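Local structure of response regulator aspartate phosphatase H (Bacillus subtilis, 3Q15) at residues A[262-265]-A[266-269]; A[270-274]-A[275-279]; A[219-222]-A[223-227]. The protein dephosphorylates the sporulation phosphotransferase Spo0F and also acts on the response regulator ComA, thereby controlling both sporulation and competence. All coordinates share one frame; numbering follows the deposited sequence.

Overall arrangement
Contacts 1 and 3 lie wholly within helices, 260-273 and 218-235 respectively, whereas contact 2 is the turn by which helix 260-273 gives way to helix 277-290. Contact 1 is a buried contact, while contacts 2 and 3 are partly buried; contact 2, farthest from the centre of the chain, sets buried Leu271 beside exposed Gly275 and Gln276. In both helical contacts a serine doubles the backbone bond to a carbonyl one turn earlier; in contact 2 a Schellman motif replaces this regular pattern. Contacts 1 and 3 meet directly, Lys262 CG lying 3.6 Å from Leu226 CD2, while contacts 1 and 2 follow each other along one helix.

Contact 1. Residues A[262-265]-A[266-269]; sequences KVLF and GLSW
Ser268 and Leu264, and one residue on Trp269 and Phe265, meet one turn apart within helix 260-273, in the predicted fifth tetratricopeptide repeat; the contact is local helix packing with a serine bonded back to the backbone. Ser268 OG donates a hydrogen bond to Leu264 O at 2.7 Å, and Ser268 N donates to the same oxygen at 3.0 Å. The hydroxyl comes in tilted 21° from the carbonyl plane, while the backbone donor stands higher, 40° out of it. With OG beside its own backbone N (chi1 -64°), the hydroxyl folds back toward the preceding turn, which lets a polar side chain be buried with its donor satisfied. Without the hydroxyl, as with an alanine here, Leu264 O is likely to be left with the backbone N-H at this position as its donor, and a small gap would probably open beside it. Regular helical bonds frame this pair: Leu267 N reaches Val263 O at 3.1 Å and Trp269 N reaches Phe265 O at 2.9 Å. Phe265 and Trp269 turn their rings out on one flank. The phenyl ring and the five-membered ring of the indole are nearly parallel but slid apart, with centroids 5.9 Å from each other, so they barely overlap and are not stacked face on face. Leu264 and Leu267 contribute a looser apolar touch, CD2 to CD2 at 4.5 Å. A small residue at Ser268 suits the tight fit between paired helices that is characteristic of tetratricopeptide repeats, and here Ser268 lies against Phe283 and Ile284 of helix 277-290. Leu267 also meets Phe283, while Val263 packs on Ala249 of helix 238-255; Phe265 and Trp269 both rest on Leu306 of helix 299-310.

Contact 2. Residues A[270-274]-A[275-279]; sequences TLCKA and GQTQK
Leu271, in the last turn of helix 260-273, meets two side chains of the next segment, Gln276 and Lys279, with one methyl for each. Its CD2 sits over the flat face of the Gln276 amide, 4.1 Å from Gln276 CD and almost equally far from the oxygen and nitrogen that flank it. CD1 lies against the aliphatic part of Lys279, closest at CG (3.8 Å), and the lysine's extended chain passes the methyl at a slant, bringing its CD and CE nearly as close. Branching at CG is what lets one leucine serve both neighbours; the same side chain also packs on Ala280 and Phe283 of helix 277-290. Here the backbone forms a Schellman motif, which ends helix 260-273 and lets the chain turn back into the antiparallel partner helix characteristic of a tetratricopeptide repeat. Gln276 N donates to Leu271 O at 2.8 Å, and Gly275 N to Cys272 O at 3.1 Å, the latter from well above the carbonyl plane. Gly275 has a positive phi of 83°, where a beta carbon would collide with Ala274 O, so glycine fits this position. Gln276 follows as the N-cap residue of helix 277-290; its CG is anti to the carbonyl carbon (chi1 -51°), and the extended chain beyond brings NE2 within 3.9 Å of Ala274 CB. On the other flank Thr277 CG2 touches Cys272 CA at 4.2 Å, and both residues pack on Tyr310.

Contact 3. Residues A[219-222]-A[223-227]; sequences RFIA and ISLLN
Arg219 and Ile223 cross each other at an angle one turn apart near the start of helix 218-235, a helix that runs into the predicted fourth tetratricopeptide repeat. The tip of the isoleucine, CD1, rests on the second methylene of the arginine's side chain, 3.6 Å from Arg219 CG. From there the arginine bends at chi3 (-63°), and its guanidinium group pairs with Asp258 in a salt bridge; its methylenes serve for packing and its charged end for a polar partner. Ile223 CD1 also approaches the Phe220 ring obliquely, at 4.4 Å from Phe220 CD1. Ile221 and Leu225 are set differently: they lie side by side and point the same way, with Ile221 CG2 and Leu225 CD1 3.9 Å apart. Two branched apolar side chains on one flank suit a helix packed among others, and Ile221 reaches Met213 while Leu225 reaches Leu209, both on helix 198-214. Ala222, small enough for close approach, lies against Val251 of helix 238-255. Main-chain bonds hold the turns together, among them Ile223 N to Arg219 O at 2.8 Å and Leu225 N to Ile221 O at 3.0 Å. Ser224 turns its hydroxyl back on the helix, a chi1 of -62° swinging OG away from the carbonyl carbon. Phe220 O therefore takes two donors from this one residue: Ser224 N at 3.0 Å, above the carbonyl plane, and Ser224 OG at a very short 2.5 Å.

Contact 1. Residues A[262-265]-A[266-269]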
loop_
_atom_site.group_PDB
_atom_site.type_symbol
_atom_site.label_atom_id
_atom_site.label_comp_id
_atom_site.label_asym_id
_atom_site.label_seq_id
_atom_site.Cartn_x
_atom_site.Cartn_y
_atom_site.Cartn_z
ATOM N N LYS A 262 -13.730 10.493 27.217
ATOM C CA LYS A 262 -12.441 10.417 26.543
ATOM C C LYS A 262 -11.518 11.554 26.973
ATOM O O LYS A 262 -10.322 11.350 27.171
ATOM C CB LYS A 262 -12.625 10.424 25.026
ATOM C CG LYS A 262 -11.322 10.473 24.245
ATOM C CD LYS A 262 -11.517 10.027 22.803
ATOM C CE LYS A 262 -12.646 10.785 22.136
ATOM N NZ LYS A 262 -12.875 10.293 20.750
ATOM N N VAL A 263 -12.080 12.750 27.117
ATOM C CA VAL A 263 -11.308 13.905 27.560
ATOM C C VAL A 263 -10.789 13.716 28.986
ATOM O O VAL A 263 -9.622 13.979 29.268
ATOM C CB VAL A 263 -12.131 15.210 27.475
ATOM C CG1 VAL A 263 -11.388 16.357 28.144
ATOM C CG2 VAL A 263 -12.443 15.547 26.029
ATOM N N LEU A 264 -11.651 13.252 29.884
ATOM C CA LEU A 264 -11.259 13.069 31.278
ATOM C C LEU A 264 -10.270 11.916 31.488
ATOM O O LEU A 264 -9.520 11.906 32.463
ATOM C CB LEU A 264 -12.492 12.896 32.167
ATOM C CG LEU A 264 -13.395 14.127 32.272
ATOM C CD1 LEU A 264 -14.620 13.845 33.133
ATOM C CD2 LEU A 264 -12.617 15.312 32.819
ATOM N N PHE A 265 -10.262 10.944 30.580
ATOM C CA PHE A 265 -9.306 9.848 30.695
ATOM C C PHE A 265 -7.900 10.297 30.303
ATOM O O PHE A 265 -6.919 9.913 30.937
ATOM C CB PHE A 265 -9.725 8.638 29.857
ATOM C CG PHE A 265 -8.665 7.574 29.777
ATOM C CD1 PHE A 265 -8.487 6.679 30.818
ATOM C CD2 PHE A 265 -7.835 7.479 28.672
ATOM C CE1 PHE A 265 -7.508 5.708 30.760
ATOM C CE2 PHE A 265 -6.852 6.503 28.606
ATOM C CZ PHE A 265 -6.690 5.617 29.654
ATOM N N GLY A 266 -7.808 11.105 29.252
ATOM C CA GLY A 266 -6.534 11.664 28.838
ATOM C C GLY A 266 -5.969 12.547 29.931
ATOM O O GLY A 266 -4.803 12.430 30.309
ATOM N N LEU A 267 -6.812 13.433 30.446
ATOM C CA LEU A 267 -6.421 14.320 31.527
ATOM C C LEU A 267 -5.926 13.520 32.731
ATOM O O LEU A 267 -4.865 13.808 33.283
ATOM C CB LEU A 267 -7.594 15.220 31.924
ATOM C CG LEU A 267 -7.352 16.288 32.993
ATOM C CD1 LEU A 267 -6.119 17.122 32.672
ATOM C CD2 LEU A 267 -8.575 17.179 33.144
ATOM N N SER A 268 -6.692 12.508 33.126
ATOM C CA SER A 268 -6.347 11.688 34.288
ATOM C C SER A 268 -5.032 10.936 34.096
ATOM O O SER A 268 -4.145 10.991 34.946
ATOM C CB SER A 268 -7.475 10.703 34.607
ATOM O OG SER A 268 -8.654 11.390 34.992
ATOM N N TRP A 269 -4.913 10.232 32.976
ATOM C CA TRP A 269 -3.706 9.474 32.680
ATOM C C TRP A 269 -2.490 10.392 32.706
ATOM O O TRP A 269 -1.470 10.070 33.312
ATOM C CB TRP A 269 -3.824 8.808 31.309
ATOM C CG TRP A 269 -2.738 7.817 31.021
ATOM C CD1 TRP A 269 -2.071 7.043 31.927
ATOM C CD2 TRP A 269 -2.190 7.494 29.737
ATOM N NE1 TRP A 269 -1.146 6.254 31.285
ATOM C CE2 TRP A 269 -1.197 6.513 29.941
ATOM C CE3 TRP A 269 -2.442 7.937 28.434
ATOM C CZ2 TRP A 269 -0.457 5.970 28.892
ATOM C CZ3 TRP A 269 -1.705 7.395 27.392
ATOM C CH2 TRP A 269 -0.725 6.422 27.629
#

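Contact 2. Residues A[270-274]-A[275-279]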
loop_
_atom_site.group_PDB
_atom_site.type_symbol
_atom_site.label_atom_id
_atom_site.label_comp_id
_atom_site.label_asym_id
_atom_site.label_seq_id
_atom_site.Cartn_x
_atom_site.Cartn_y
_atom_site.Cartn_z
ATOM N N THR A 270 -2.606 11.541 32.049
ATOM C CA THR A 270 -1.511 12.504 31.985
ATOM C C THR A 270 -1.120 12.996 33.370
ATOM O O THR A 270 0.061 13.145 33.675
ATOM C CB THR A 270 -1.872 13.715 31.108
ATOM O OG1 THR A 270 -2.186 13.266 29.784
ATOM C CG2 THR A 270 -0.710 14.687 31.036
ATOM N N LEU A 271 -2.120 13.251 34.206
ATOM C CA LEU A 271 -1.873 13.713 35.559
ATOM C C LEU A 271 -1.191 12.633 36.395
ATOM O O LEU A 271 -0.324 12.929 37.215
ATOM C CB LEU A 271 -3.175 14.170 36.216
ATOM C CG LEU A 271 -3.712 15.507 35.706
ATOM C CD1 LEU A 271 -5.057 15.845 36.336
ATOM C CD2 LEU A 271 -2.700 16.614 35.967
ATOM N N CYS A 272 -1.582 11.380 36.176
ATOM C CA CYS A 272 -0.988 10.256 36.894
ATOM C C CYS A 272 0.481 10.066 36.526
ATOM O O CYS A 272 1.320 9.817 37.390
ATOM C CB CYS A 272 -1.765 8.963 36.622
ATOM S SG CYS A 272 -3.394 8.889 37.404
ATOM N N LYS A 273 0.784 10.179 35.239
ATOM C CA LYS A 273 2.157 10.060 34.768
ATOM C C LYS A 273 2.995 11.235 35.257
ATOM O O LYS A 273 4.212 11.124 35.393
ATOM C CB LYS A 273 2.193 9.975 33.240
ATOM C CG LYS A 273 1.746 8.629 32.692
ATOM C CD LYS A 273 1.758 8.601 31.173
ATOM C CE LYS A 273 0.729 9.555 30.596
ATOM N NZ LYS A 273 0.555 9.359 29.131
ATOM N N ALA A 274 2.332 12.355 35.526
ATOM C CA ALA A 274 3.008 13.554 36.008
ATOM C C ALA A 274 3.173 13.545 37.527
ATOM O O ALA A 274 3.713 14.489 38.109
ATOM C CB ALA A 274 2.255 14.797 35.564
ATOM N N GLY A 275 2.700 12.481 38.167
ATOM C CA GLY A 275 2.834 12.341 39.607
ATOM C C GLY A 275 1.769 13.069 40.411
ATOM O O GLY A 275 1.849 13.128 41.639
ATOM N N GLN A 276 0.771 13.619 39.726
ATOM C CA GLN A 276 -0.309 14.346 40.390
ATOM C C GLN A 276 -1.556 13.475 40.525
ATOM O O GLN A 276 -2.636 13.837 40.053
ATOM C CB GLN A 276 -0.636 15.624 39.618
ATOM C CG GLN A 276 0.583 16.482 39.301
ATOM C CD GLN A 276 0.225 17.758 38.563
ATOM O OE1 GLN A 276 -0.629 18.528 39.006
ATOM N NE2 GLN A 276 0.877 17.988 37.428
ATOM N N THR A 277 -1.398 12.331 41.185
ATOM C CA THR A 277 -2.453 11.325 41.271
ATOM C C THR A 277 -3.707 11.790 42.011
ATOM O O THR A 277 -4.822 11.431 41.633
ATOM C CB THR A 277 -1.936 10.028 41.926
ATOM O OG1 THR A 277 -1.182 10.354 43.099
ATOM C CG2 THR A 277 -1.046 9.267 40.960
ATOM N N GLN A 278 -3.532 12.580 43.065
ATOM C CA GLN A 278 -4.678 13.048 43.837
ATOM C C GLN A 278 -5.596 13.914 42.980
ATOM O O GLN A 278 -6.821 13.774 43.018
ATOM C CB GLN A 278 -4.227 13.811 45.083
ATOM C CG GLN A 278 -5.370 14.185 46.019
ATOM C CD GLN A 278 -6.069 12.970 46.617
ATOM O OE1 GLN A 278 -7.145 13.087 47.206
ATOM N NE2 GLN A 278 -5.455 11.799 46.473
ATOM N N LYS A 279 -4.998 14.809 42.205
ATOM C CA LYS A 279 -5.759 15.638 41.285
ATOM C C LYS A 279 -6.402 14.762 40.217
ATOM O O LYS A 279 -7.538 14.995 39.812
ATOM C CB LYS A 279 -4.855 16.688 40.637
ATOM C CG LYS A 279 -5.574 17.624 39.680
ATOM C CD LYS A 279 -4.618 18.663 39.103
ATOM C CE LYS A 279 -5.317 19.577 38.103
ATOM N NZ LYS A 279 -4.369 20.541 37.476
#

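Contact 3. Residues A[219-222]-A[223-227]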
loop_
_atom_site.group_PDB
_atom_site.type_symbol
_atom_site.label_atom_id
_atom_site.label_comp_id
_atom_site.label_asym_id
_atom_site.label_seq_id
_atom_site.Cartn_x
_atom_site.Cartn_y
_atom_site.Cartn_z
ATOM N N ARG A 219 -18.025 20.581 18.139
ATOM C CA ARG A 219 -17.539 19.212 18.250
ATOM C C ARG A 219 -16.096 19.110 17.765
ATOM O O ARG A 219 -15.242 18.562 18.459
ATOM C CB ARG A 219 -18.436 18.235 17.489
ATOM C CG ARG A 219 -17.892 16.811 17.455
ATOM C CD ARG A 219 -18.958 15.813 17.034
ATOM N NE ARG A 219 -20.055 15.771 17.995
ATOM C CZ ARG A 219 -20.081 14.986 19.068
ATOM N NH1 ARG A 219 -19.068 14.166 19.320
ATOM N NH2 ARG A 219 -21.122 15.020 19.889
ATOM N N PHE A 220 -15.825 19.651 16.581
ATOM C CA PHE A 220 -14.485 19.572 16.007
ATOM C C PHE A 220 -13.482 20.486 16.704
ATOM O O PHE A 220 -12.274 20.279 16.606
ATOM C CB PHE A 220 -14.515 19.842 14.504
ATOM C CG PHE A 220 -15.012 18.681 13.698
ATOM C CD1 PHE A 220 -14.273 17.512 13.617
ATOM C CD2 PHE A 220 -16.221 18.755 13.024
ATOM C CE1 PHE A 220 -14.730 16.436 12.878
ATOM C CE2 PHE A 220 -16.682 17.685 12.282
ATOM C CZ PHE A 220 -15.939 16.523 12.209
ATOM N N ILE A 221 -13.986 21.495 17.404
ATOM C CA ILE A 221 -13.131 22.327 18.238
ATOM C C ILE A 221 -12.675 21.513 19.444
ATOM O O ILE A 221 -11.494 21.498 19.791
ATOM C CB ILE A 221 -13.854 23.608 18.713
ATOM C CG1 ILE A 221 -14.118 24.542 17.531
ATOM C CG2 ILE A 221 -13.028 24.327 19.766
ATOM C CD1 ILE A 221 -14.842 25.820 17.907
ATOM N N ALA A 222 -13.624 20.826 20.070
ATOM C CA ALA A 222 -13.327 19.971 21.211
ATOM C C ALA A 222 -12.408 18.818 20.816
ATOM O O ALA A 222 -11.446 18.510 21.520
ATOM C CB ALA A 222 -14.615 19.438 21.811
ATOM N N ILE A 223 -12.709 18.181 19.688
ATOM C CA ILE A 223 -11.915 17.049 19.225
ATOM C C ILE A 223 -10.499 17.476 18.863
ATOM O O ILE A 223 -9.533 16.793 19.203
ATOM C CB ILE A 223 -12.563 16.346 18.014
ATOM C CG1 ILE A 223 -13.904 15.726 18.412
ATOM C CG2 ILE A 223 -11.637 15.275 17.467
ATOM C CD1 ILE A 223 -14.674 15.126 17.252
ATOM N N SER A 224 -10.381 18.611 18.178
ATOM C CA SER A 224 -9.074 19.152 17.808
ATOM C C SER A 224 -8.224 19.428 19.041
ATOM O O SER A 224 -7.031 19.114 19.070
ATOM C CB SER A 224 -9.229 20.441 16.995
ATOM O OG SER A 224 -9.924 20.198 15.780
ATOM N N LEU A 225 -8.846 20.026 20.052
ATOM C CA LEU A 225 -8.156 20.364 21.291
ATOM C C LEU A 225 -7.717 19.097 22.017
ATOM O O LEU A 225 -6.628 19.039 22.586
ATOM C CB LEU A 225 -9.066 21.205 22.189
ATOM C CG LEU A 225 -9.332 22.645 21.742
ATOM C CD1 LEU A 225 -10.465 23.262 22.550
ATOM C CD2 LEU A 225 -8.067 23.488 21.867
ATOM N N LEU A 226 -8.576 18.084 21.988
ATOM C CA LEU A 226 -8.256 16.787 22.570
ATOM C C LEU A 226 -7.076 16.149 21.846
ATOM O O LEU A 226 -6.151 15.632 22.473
ATOM C CB LEU A 226 -9.470 15.865 22.498
ATOM C CG LEU A 226 -9.253 14.414 22.926
ATOM C CD1 LEU A 226 -8.730 14.345 24.350
ATOM C CD2 LEU A 226 -10.551 13.642 22.793
ATOM N N ASN A 227 -7.115 16.190 20.519
ATOM C CA ASN A 227 -6.042 15.637 19.707
ATOM C C ASN A 227 -4.714 16.343 19.954
ATOM O O ASN A 227 -3.667 15.702 20.030
ATOM C CB ASN A 227 -6.417 15.674 18.222
ATOM C CG ASN A 227 -7.496 14.662 17.874
ATOM O OD1 ASN A 227 -7.782 13.761 18.658
ATOM N ND2 ASN A 227 -8.089 14.801 16.696
#